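Local coordinates for putative dihydrodipicolinate synthase (Thermus thermophilus, PDB 2PCQ), which is a putative dihydrodipicolinate synthase of the dihydrodipicolinate synthetase family, built on a TIM barrel, at residues K235-L248 with P260-E274. Residues are numbered along the deposited sequence; the frame is centred on the assembly and turned at random.
Sequences KGGVPLLKQALRHL and PAESPLWERFLPVLE. With GOL (glycerol), chain D.
P260 opens the contact by laying its ring against that of P239, CG to CG 4.1 Å, a stiff apolar pair that S103 of a second subunit also touches. At A261 the backbone serves instead: its carbonyl O accepts from R246 NH2 at 2.8 Å, a bent bond, and a water ties the same oxygen to R246 NH1, which also donates to G253 O. The arginine, bent at chi3, lies with its guanidinium over Q243 CA, and a glycerol bridges it to E262. S263 N gives a straighter bond (166°) to Q243 OE1, 2.9 Å away, from above the amide plane. S263 OG accepts from L265 N at 3.1 Å, a capping bond at the turn into helix 266-278, and a water links it to G236 O. L265 CD1 packs against G236 N at 3.5 Å, and glycine suits this place because a CB would run into L240 CD2. W266 is the broad knob, seated among L240, Q243, A244 and H247. With its CG anti to the backbone N, Q243 lays its extended amide over one indole face, the planes 17° apart, while L270 CB lies over the other; the indole edge meets the H247 ring in an offset edge-to-face pair. F269 turns a face to L240 CD2, 4.1 Å from the ring centroid, and its CE2 touches the small A244. L273 CD2 reaches A244 and L248. The axes of segments 235-247 and 266-274 cross at -49°, where a C-terminal helix packs on the long helix 216-247, a helical extension to the eight-stranded TIM barrel characteristic of this family.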
ATOM      1  N   LYS A 235       3.707  18.498   4.745  1.00 16.59           N
ATOM      2  CA  LYS A 235       2.754  18.401   3.645  1.00 19.25           C
ATOM      3  C   LYS A 235       3.189  19.259   2.462  1.00 16.56           C
ATOM      4  O   LYS A 235       2.974  18.888   1.311  1.00 17.13           O
ATOM      5  CB  LYS A 235       1.358  18.840   4.107  1.00 15.54           C
ATOM      6  CG  LYS A 235       0.718  17.908   5.124  1.00 19.44           C
ATOM      7  CD  LYS A 235      -0.571  18.498   5.685  1.00 22.61           C
ATOM      8  CE  LYS A 235      -1.224  17.553   6.683  1.00 26.06           C
ATOM      9  NZ  LYS A 235      -2.377  18.189   7.366  1.00 31.93           N
ATOM     10  N   GLY A 236       3.807  20.402   2.751  1.00 14.72           N
ATOM     11  CA  GLY A 236       4.249  21.294   1.695  1.00 12.18           C
ATOM     12  C   GLY A 236       5.570  20.927   1.037  1.00 15.91           C
ATOM     13  O   GLY A 236       5.868  21.391  -0.061  1.00 16.95           O
ATOM     14  N   GLY A 237       6.373  20.110   1.708  1.00 14.39           N
ATOM     15  CA  GLY A 237       7.648  19.700   1.141  1.00 16.48           C
ATOM     16  C   GLY A 237       8.617  20.819   0.793  1.00 17.39           C
ATOM     17  O   GLY A 237       8.586  21.894   1.392  1.00 18.43           O
ATOM     18  N   VAL A 238       9.477  20.567  -0.189  1.00 16.03           N
ATOM     19  CA  VAL A 238      10.480  21.543  -0.601  1.00 14.72           C
ATOM     20  C   VAL A 238       9.932  22.893  -1.068  1.00 17.47           C
ATOM     21  O   VAL A 238      10.473  23.936  -0.705  1.00 17.17           O
ATOM     22  CB  VAL A 238      11.406  20.955  -1.695  1.00 21.01           C
ATOM     23  CG1 VAL A 238      12.366  22.027  -2.208  1.00 23.65           C
ATOM     24  CG2 VAL A 238      12.205  19.796  -1.116  1.00 19.20           C
ATOM     25  N   PRO A 239       8.862  22.897  -1.884  1.00 16.69           N
ATOM     26  CA  PRO A 239       8.335  24.192  -2.328  1.00 16.13           C
ATOM     27  C   PRO A 239       7.915  25.084  -1.157  1.00 17.91           C
ATOM     28  O   PRO A 239       8.166  26.288  -1.169  1.00 17.90           O
ATOM     29  CB  PRO A 239       7.150  23.802  -3.211  1.00 14.53           C
ATOM     30  CG  PRO A 239       7.587  22.486  -3.787  1.00 18.62           C
ATOM     31  CD  PRO A 239       8.181  21.788  -2.577  1.00 13.78           C
ATOM     32  N   LEU A 240       7.275  24.497  -0.149  1.00 14.62           N
ATOM     33  CA  LEU A 240       6.839  25.278   1.006  1.00 17.05           C
ATOM     34  C   LEU A 240       8.030  25.748   1.830  1.00 15.72           C
ATOM     35  O   LEU A 240       8.053  26.882   2.304  1.00 17.73           O
ATOM     36  CB  LEU A 240       5.883  24.464   1.890  1.00 12.90           C
ATOM     37  CG  LEU A 240       5.312  25.207   3.108  1.00 18.15           C
ATOM     38  CD1 LEU A 240       4.634  26.494   2.650  1.00 18.43           C
ATOM     39  CD2 LEU A 240       4.321  24.315   3.857  1.00 13.00           C
ATOM     40  N   LEU A 241       9.022  24.877   1.992  1.00 14.47           N
ATOM     41  CA  LEU A 241      10.220  25.219   2.754  1.00 15.82           C
ATOM     42  C   LEU A 241      10.948  26.410   2.138  1.00 16.31           C
ATOM     43  O   LEU A 241      11.303  27.361   2.833  1.00 13.09           O
ATOM     44  CB  LEU A 241      11.175  24.020   2.814  1.00 15.30           C
ATOM     45  CG  LEU A 241      12.539  24.285   3.461  1.00 19.47           C
ATOM     46  CD1 LEU A 241      12.335  24.770   4.892  1.00 15.55           C
ATOM     47  CD2 LEU A 241      13.387  23.018   3.428  1.00 13.89           C
ATOM     48  N   LYS A 242      11.173  26.357   0.830  1.00 14.62           N
ATOM     49  CA  LYS A 242      11.869  27.439   0.152  1.00 17.57           C
ATOM     50  C   LYS A 242      11.069  28.736   0.151  1.00 18.59           C
ATOM     51  O   LYS A 242      11.630  29.813   0.346  1.00 19.18           O
ATOM     52  CB  LYS A 242      12.227  27.027  -1.279  1.00 17.54           C
ATOM     53  CG  LYS A 242      13.410  26.065  -1.345  1.00 15.56           C
ATOM     54  CD  LYS A 242      13.882  25.849  -2.778  1.00 16.96           C
ATOM     55  CE  LYS A 242      15.231  25.156  -2.801  1.00 16.78           C
ATOM     56  NZ  LYS A 242      15.749  24.988  -4.186  1.00 19.63           N
ATOM     57  N   GLN A 243       9.761  28.638  -0.061  1.00 16.88           N
ATOM     58  CA  GLN A 243       8.928  29.830  -0.068  1.00 18.79           C
ATOM     59  C   GLN A 243       8.952  30.499   1.307  1.00 18.49           C
ATOM     60  O   GLN A 243       8.948  31.726   1.410  1.00 19.19           O
ATOM     61  CB  GLN A 243       7.492  29.482  -0.466  1.00 19.05           C
ATOM     62  CG  GLN A 243       6.541  30.677  -0.417  1.00 19.96           C
ATOM     63  CD  GLN A 243       5.211  30.394  -1.087  1.00 22.79           C
ATOM     64  OE1 GLN A 243       4.723  29.263  -1.071  1.00 16.56           O
ATOM     65  NE2 GLN A 243       4.611  31.428  -1.668  1.00 20.42           N
ATOM     66  N   ALA A 244       8.992  29.688   2.360  1.00 16.35           N
ATOM     67  CA  ALA A 244       9.029  30.205   3.726  1.00 17.53           C
ATOM     68  C   ALA A 244      10.353  30.921   3.974  1.00 19.35           C
ATOM     69  O   ALA A 244      10.387  32.012   4.545  1.00 18.93           O
ATOM     70  CB  ALA A 244       8.859  29.068   4.724  1.00 15.13           C
ATOM     71  N   LEU A 245      11.449  30.306   3.549  1.00 16.98           N
ATOM     72  CA  LEU A 245      12.751  30.921   3.736  1.00 19.39           C
ATOM     73  C   LEU A 245      12.844  32.225   2.948  1.00 19.36           C
ATOM     74  O   LEU A 245      13.368  33.212   3.457  1.00 22.51           O
ATOM     75  CB  LEU A 245      13.865  29.956   3.323  1.00 15.65           C
ATOM     76  CG  LEU A 245      14.095  28.817   4.320  1.00 17.78           C
ATOM     77  CD1 LEU A 245      14.966  27.740   3.695  1.00 18.80           C
ATOM     78  CD2 LEU A 245      14.743  29.369   5.583  1.00 16.11           C
ATOM     79  N   ARG A 246      12.335  32.237   1.716  1.00 16.68           N
ATOM     80  CA  ARG A 246      12.370  33.460   0.914  1.00 18.90           C
ATOM     81  C   ARG A 246      11.548  34.533   1.619  1.00 18.02           C
ATOM     82  O   ARG A 246      11.944  35.694   1.682  1.00 18.14           O
ATOM     83  CB  ARG A 246      11.805  33.232  -0.496  1.00 16.97           C
ATOM     84  CG  ARG A 246      12.636  32.300  -1.387  1.00 18.76           C
ATOM     85  CD  ARG A 246      12.308  32.502  -2.870  1.00 16.29           C
ATOM     86  NE  ARG A 246      10.888  32.325  -3.163  1.00 14.58           N
ATOM     87  CZ  ARG A 246      10.275  31.147  -3.247  1.00 17.57           C
ATOM     88  NH1 ARG A 246      10.959  30.022  -3.064  1.00 18.35           N
ATOM     89  NH2 ARG A 246       8.977  31.093  -3.509  1.00 16.54           N
ATOM     90  N   HIS A 247      10.406  34.133   2.168  1.00 18.02           N
ATOM     91  CA  HIS A 247       9.533  35.064   2.873  1.00 19.74           C
ATOM     92  C   HIS A 247      10.245  35.713   4.058  1.00 22.66           C
ATOM     93  O   HIS A 247      10.015  36.884   4.362  1.00 21.84           O
ATOM     94  CB  HIS A 247       8.273  34.340   3.351  1.00 20.24           C
ATOM     95  CG  HIS A 247       7.356  35.197   4.164  1.00 23.13           C
ATOM     96  ND1 HIS A 247       7.401  35.241   5.541  1.00 26.21           N
ATOM     97  CD2 HIS A 247       6.378  36.056   3.793  1.00 21.31           C
ATOM     98  CE1 HIS A 247       6.489  36.086   5.983  1.00 21.55           C
ATOM     99  NE2 HIS A 247       5.853  36.595   4.942  1.00 23.24           N
ATOM    100  N   LEU A 248      11.110  34.950   4.719  1.00 19.19           N
ATOM    101  CA  LEU A 248      11.866  35.448   5.861  1.00 20.33           C
ATOM    102  C   LEU A 248      13.110  36.212   5.415  1.00 20.88           C
ATOM    103  O   LEU A 248      13.919  36.627   6.239  1.00 25.69           O
ATOM    104  CB  LEU A 248      12.277  34.288   6.773  1.00 15.60           C
ATOM    105  CG  LEU A 248      11.134  33.517   7.436  1.00 17.12           C
ATOM    106  CD1 LEU A 248      11.697  32.328   8.191  1.00 15.54           C
ATOM    107  CD2 LEU A 248      10.367  34.443   8.375  1.00 14.96           C
ATOM    108  N   PRO A 260       6.853  23.567  -8.648  1.00 17.02           N
ATOM    109  CA  PRO A 260       6.304  24.907  -8.418  1.00 16.40           C
ATOM    110  C   PRO A 260       7.115  25.860  -7.552  1.00 18.58           C
ATOM    111  O   PRO A 260       7.661  25.476  -6.515  1.00 16.56           O
ATOM    112  CB  PRO A 260       4.929  24.610  -7.826  1.00 16.51           C
ATOM    113  CG  PRO A 260       5.202  23.399  -6.995  1.00 16.40           C
ATOM    114  CD  PRO A 260       6.064  22.555  -7.919  1.00 16.24           C
ATOM    115  N   ALA A 261       7.172  27.116  -7.987  1.00 16.26           N
ATOM    116  CA  ALA A 261       7.900  28.160  -7.275  1.00 19.23           C
ATOM    117  C   ALA A 261       7.203  28.505  -5.960  1.00 20.53           C
ATOM    118  O   ALA A 261       7.836  28.962  -5.007  1.00 21.50           O
ATOM    119  CB  ALA A 261       8.007  29.405  -8.150  1.00 15.85           C
ATOM    120  N   GLU A 262       5.895  28.283  -5.920  1.00 20.01           N
ATOM    121  CA  GLU A 262       5.108  28.563  -4.730  1.00 24.25           C
ATOM    122  C   GLU A 262       4.272  27.353  -4.327  1.00 21.47           C
ATOM    123  O   GLU A 262       3.837  26.575  -5.177  1.00 22.41           O
ATOM    124  CB  GLU A 262       4.216  29.781  -4.979  1.00 28.71           C
ATOM    125  CG  GLU A 262       4.988  31.094  -4.975  1.00 37.27           C
ATOM    126  CD  GLU A 262       4.141  32.290  -5.377  1.00 43.92           C
ATOM    127  OE1 GLU A 262       2.925  32.295  -5.087  1.00 45.07           O
ATOM    128  OE2 GLU A 262       4.699  33.236  -5.970  1.00 49.99           O
ATOM    129  N   SER A 263       4.059  27.197  -3.023  1.00 19.52           N
ATOM    130  CA  SER A 263       3.288  26.079  -2.489  1.00 17.74           C
ATOM    131  C   SER A 263       1.799  26.379  -2.331  1.00 21.16           C
ATOM    132  O   SER A 263       1.416  27.479  -1.930  1.00 20.14           O
ATOM    133  CB  SER A 263       3.854  25.663  -1.128  1.00 15.88           C
ATOM    134  OG  SER A 263       2.987  24.750  -0.472  1.00 18.96           O
ATOM    135  N   PRO A 264       0.941  25.394  -2.641  1.00 20.28           N
ATOM    136  CA  PRO A 264      -0.515  25.546  -2.526  1.00 22.08           C
ATOM    137  C   PRO A 264      -0.926  25.705  -1.056  1.00 23.04           C
ATOM    138  O   PRO A 264      -2.060  26.071  -0.751  1.00 24.70           O
ATOM    139  CB  PRO A 264      -1.052  24.239  -3.118  1.00 23.74           C
ATOM    140  CG  PRO A 264       0.023  23.818  -4.070  1.00 24.93           C
ATOM    141  CD  PRO A 264       1.280  24.116  -3.296  1.00 21.92           C
ATOM    142  N   LEU A 265      -0.001  25.415  -0.149  1.00 22.13           N
ATOM    143  CA  LEU A 265      -0.284  25.518   1.280  1.00 20.98           C
ATOM    144  C   LEU A 265       0.181  26.831   1.894  1.00 17.67           C
ATOM    145  O   LEU A 265       0.056  27.028   3.100  1.00 19.11           O
ATOM    146  CB  LEU A 265       0.376  24.359   2.029  1.00 23.40           C
ATOM    147  CG  LEU A 265      -0.215  22.970   1.774  1.00 29.94           C
ATOM    148  CD1 LEU A 265       0.653  21.914   2.426  1.00 28.75           C
ATOM    149  CD2 LEU A 265      -1.632  22.911   2.328  1.00 32.30           C
ATOM    150  N   TRP A 266       0.703  27.736   1.072  1.00 17.55           N
ATOM    151  CA  TRP A 266       1.204  29.001   1.598  1.00 20.40           C
ATOM    152  C   TRP A 266       0.196  29.781   2.430  1.00 21.27           C
ATOM    153  O   TRP A 266       0.526  30.267   3.510  1.00 19.45           O
ATOM    154  CB  TRP A 266       1.721  29.898   0.473  1.00 20.61           C
ATOM    155  CG  TRP A 266       2.367  31.143   1.003  1.00 23.22           C
ATOM    156  CD1 TRP A 266       1.972  32.434   0.783  1.00 25.36           C
ATOM    157  CD2 TRP A 266       3.506  31.214   1.871  1.00 20.62           C
ATOM    158  NE1 TRP A 266       2.796  33.303   1.461  1.00 24.79           N
ATOM    159  CE2 TRP A 266       3.744  32.582   2.135  1.00 24.21           C
ATOM    160  CE3 TRP A 266       4.348  30.253   2.448  1.00 16.34           C
ATOM    161  CZ2 TRP A 266       4.794  33.014   2.956  1.00 21.20           C
ATOM    162  CZ3 TRP A 266       5.392  30.683   3.265  1.00 18.74           C
ATOM    163  CH2 TRP A 266       5.605  32.053   3.509  1.00 23.68           C
ATOM    164  N   GLU A 267      -1.028  29.899   1.931  1.00 22.01           N
ATOM    165  CA  GLU A 267      -2.064  30.637   2.641  1.00 27.21           C
ATOM    166  C   GLU A 267      -2.305  30.099   4.049  1.00 25.75           C
ATOM    167  O   GLU A 267      -2.562  30.866   4.978  1.00 23.74           O
ATOM    168  CB  GLU A 267      -3.365  30.617   1.836  1.00 33.07           C
ATOM    169  CG  GLU A 267      -4.519  31.339   2.499  1.00 46.06           C
ATOM    170  CD  GLU A 267      -5.673  31.586   1.545  1.00 56.21           C
ATOM    171  OE1 GLU A 267      -6.123  30.622   0.889  1.00 58.63           O
ATOM    172  OE2 GLU A 267      -6.130  32.745   1.450  1.00 61.91           O
ATOM    173  N   ARG A 268      -2.225  28.783   4.211  1.00 23.23           N
ATOM    174  CA  ARG A 268      -2.426  28.172   5.520  1.00 23.08           C
ATOM    175  C   ARG A 268      -1.163  28.280   6.371  1.00 21.32           C
ATOM    176  O   ARG A 268      -1.233  28.430   7.587  1.00 21.15           O
ATOM    177  CB  ARG A 268      -2.795  26.694   5.371  1.00 25.48           C
ATOM    178  CG  ARG A 268      -4.172  26.438   4.785  1.00 35.75           C
ATOM    179  CD  ARG A 268      -4.358  24.959   4.474  1.00 38.05           C
ATOM    180  NE  ARG A 268      -4.199  24.120   5.657  1.00 41.24           N
ATOM    181  CZ  ARG A 268      -4.169  22.790   5.630  1.00 45.19           C
ATOM    182  NH1 ARG A 268      -4.286  22.149   4.475  1.00 45.71           N
ATOM    183  NH2 ARG A 268      -4.027  22.102   6.755  1.00 45.92           N
ATOM    184  N   PHE A 269      -0.008  28.206   5.721  1.00 17.95           N
ATOM    185  CA  PHE A 269       1.264  28.263   6.431  1.00 18.46           C
ATOM    186  C   PHE A 269       1.654  29.656   6.919  1.00 18.51           C
ATOM    187  O   PHE A 269       2.180  29.800   8.020  1.00 19.81           O
ATOM    188  CB  PHE A 269       2.380  27.726   5.534  1.00 13.75           C
ATOM    189  CG  PHE A 269       3.633  27.366   6.274  1.00 15.83           C
ATOM    190  CD1 PHE A 269       3.670  26.247   7.100  1.00 15.59           C
ATOM    191  CD2 PHE A 269       4.783  28.132   6.130  1.00 15.14           C
ATOM    192  CE1 PHE A 269       4.837  25.894   7.771  1.00 14.06           C
ATOM    193  CE2 PHE A 269       5.955  27.788   6.795  1.00 16.92           C
ATOM    194  CZ  PHE A 269       5.983  26.664   7.618  1.00 15.17           C
ATOM    195  N   LEU A 270       1.404  30.672   6.097  1.00 19.40           N
ATOM    196  CA  LEU A 270       1.761  32.051   6.434  1.00 22.43           C
ATOM    197  C   LEU A 270       1.430  32.449   7.874  1.00 20.12           C
ATOM    198  O   LEU A 270       2.321  32.831   8.630  1.00 23.87           O
ATOM    199  CB  LEU A 270       1.100  33.024   5.445  1.00 23.59           C
ATOM    200  CG  LEU A 270       1.330  34.529   5.642  1.00 27.25           C
ATOM    201  CD1 LEU A 270       2.819  34.849   5.610  1.00 21.88           C
ATOM    202  CD2 LEU A 270       0.596  35.298   4.547  1.00 22.69           C
ATOM    203  N   PRO A 271       0.152  32.357   8.276  1.00 23.63           N
ATOM    204  CA  PRO A 271      -0.194  32.734   9.651  1.00 24.03           C
ATOM    205  C   PRO A 271       0.501  31.892  10.720  1.00 25.24           C
ATOM    206  O   PRO A 271       0.787  32.382  11.813  1.00 20.75           O
ATOM    207  CB  PRO A 271      -1.717  32.588   9.680  1.00 25.41           C
ATOM    208  CG  PRO A 271      -1.982  31.534   8.652  1.00 24.75           C
ATOM    209  CD  PRO A 271      -1.047  31.925   7.536  1.00 23.60           C
ATOM    210  N   VAL A 272       0.767  30.627  10.410  1.00 22.52           N
ATOM    211  CA  VAL A 272       1.443  29.759  11.364  1.00 17.38           C
ATOM    212  C   VAL A 272       2.869  30.264  11.570  1.00 19.02           C
ATOM    213  O   VAL A 272       3.330  30.403  12.702  1.00 18.16           O
ATOM    214  CB  VAL A 272       1.485  28.290  10.869  1.00 18.18           C
ATOM    215  CG1 VAL A 272       2.372  27.456  11.783  1.00 18.91           C
ATOM    216  CG2 VAL A 272       0.075  27.708  10.854  1.00 16.12           C
ATOM    217  N   LEU A 273       3.558  30.548  10.469  1.00 17.41           N
ATOM    218  CA  LEU A 273       4.928  31.042  10.529  1.00 20.87           C
ATOM    219  C   LEU A 273       4.991  32.411  11.207  1.00 23.68           C
ATOM    220  O   LEU A 273       5.813  32.632  12.097  1.00 20.72           O
ATOM    221  CB  LEU A 273       5.514  31.140   9.120  1.00 17.42           C
ATOM    222  CG  LEU A 273       6.956  31.639   9.007  1.00 20.67           C
ATOM    223  CD1 LEU A 273       7.870  30.751   9.840  1.00 19.06           C
ATOM    224  CD2 LEU A 273       7.388  31.632   7.544  1.00 20.32           C
ATOM    225  N   GLU A 274       4.126  33.327  10.777  1.00 21.26           N
ATOM    226  CA  GLU A 274       4.091  34.667  11.356  1.00 23.02           C
ATOM    227  C   GLU A 274       3.788  34.625  12.848  1.00 21.65           C
ATOM    228  O   GLU A 274       4.318  35.423  13.618  1.00 24.12           O
ATOM    229  CB  GLU A 274       3.050  35.535  10.643  1.00 22.56           C
ATOM    230  CG  GLU A 274       3.518  36.092   9.309  1.00 28.95           C
ATOM    231  CD  GLU A 274       4.812  36.878   9.435  1.00 34.61           C
ATOM    232  OE1 GLU A 274       4.906  37.739  10.336  1.00 36.51           O
ATOM    233  OE2 GLU A 274       5.739  36.639   8.634  1.00 39.17           O
TER
HETATM  234  C1  GOL D 286       7.620  35.040  -4.140  1.00 49.74           C
HETATM  235  O1  GOL D 286       7.540  33.707  -4.552  1.00 44.92           O
HETATM  236  C2  GOL D 286       8.956  35.651  -4.522  1.00 52.02           C
HETATM  237  O2  GOL D 286       9.945  34.658  -4.589  1.00 51.25           O
HETATM  238  C3  GOL D 286       8.779  36.365  -5.857  1.00 57.40           C
HETATM  239  O3  GOL D 286       9.896  37.159  -6.173  1.00 60.45           O
HETATM  240  O   HOH W   1      -4.494  18.880   4.837  1.00 45.53           O
HETATM  241  O   HOH W   2       4.126  22.628  -1.638  1.00 19.94           O
HETATM  242  O   HOH W   3       9.417  27.559  -3.276  1.00 14.51           O
HETATM  243  O   HOH W   4       1.789  31.552  -2.820  1.00 23.43           O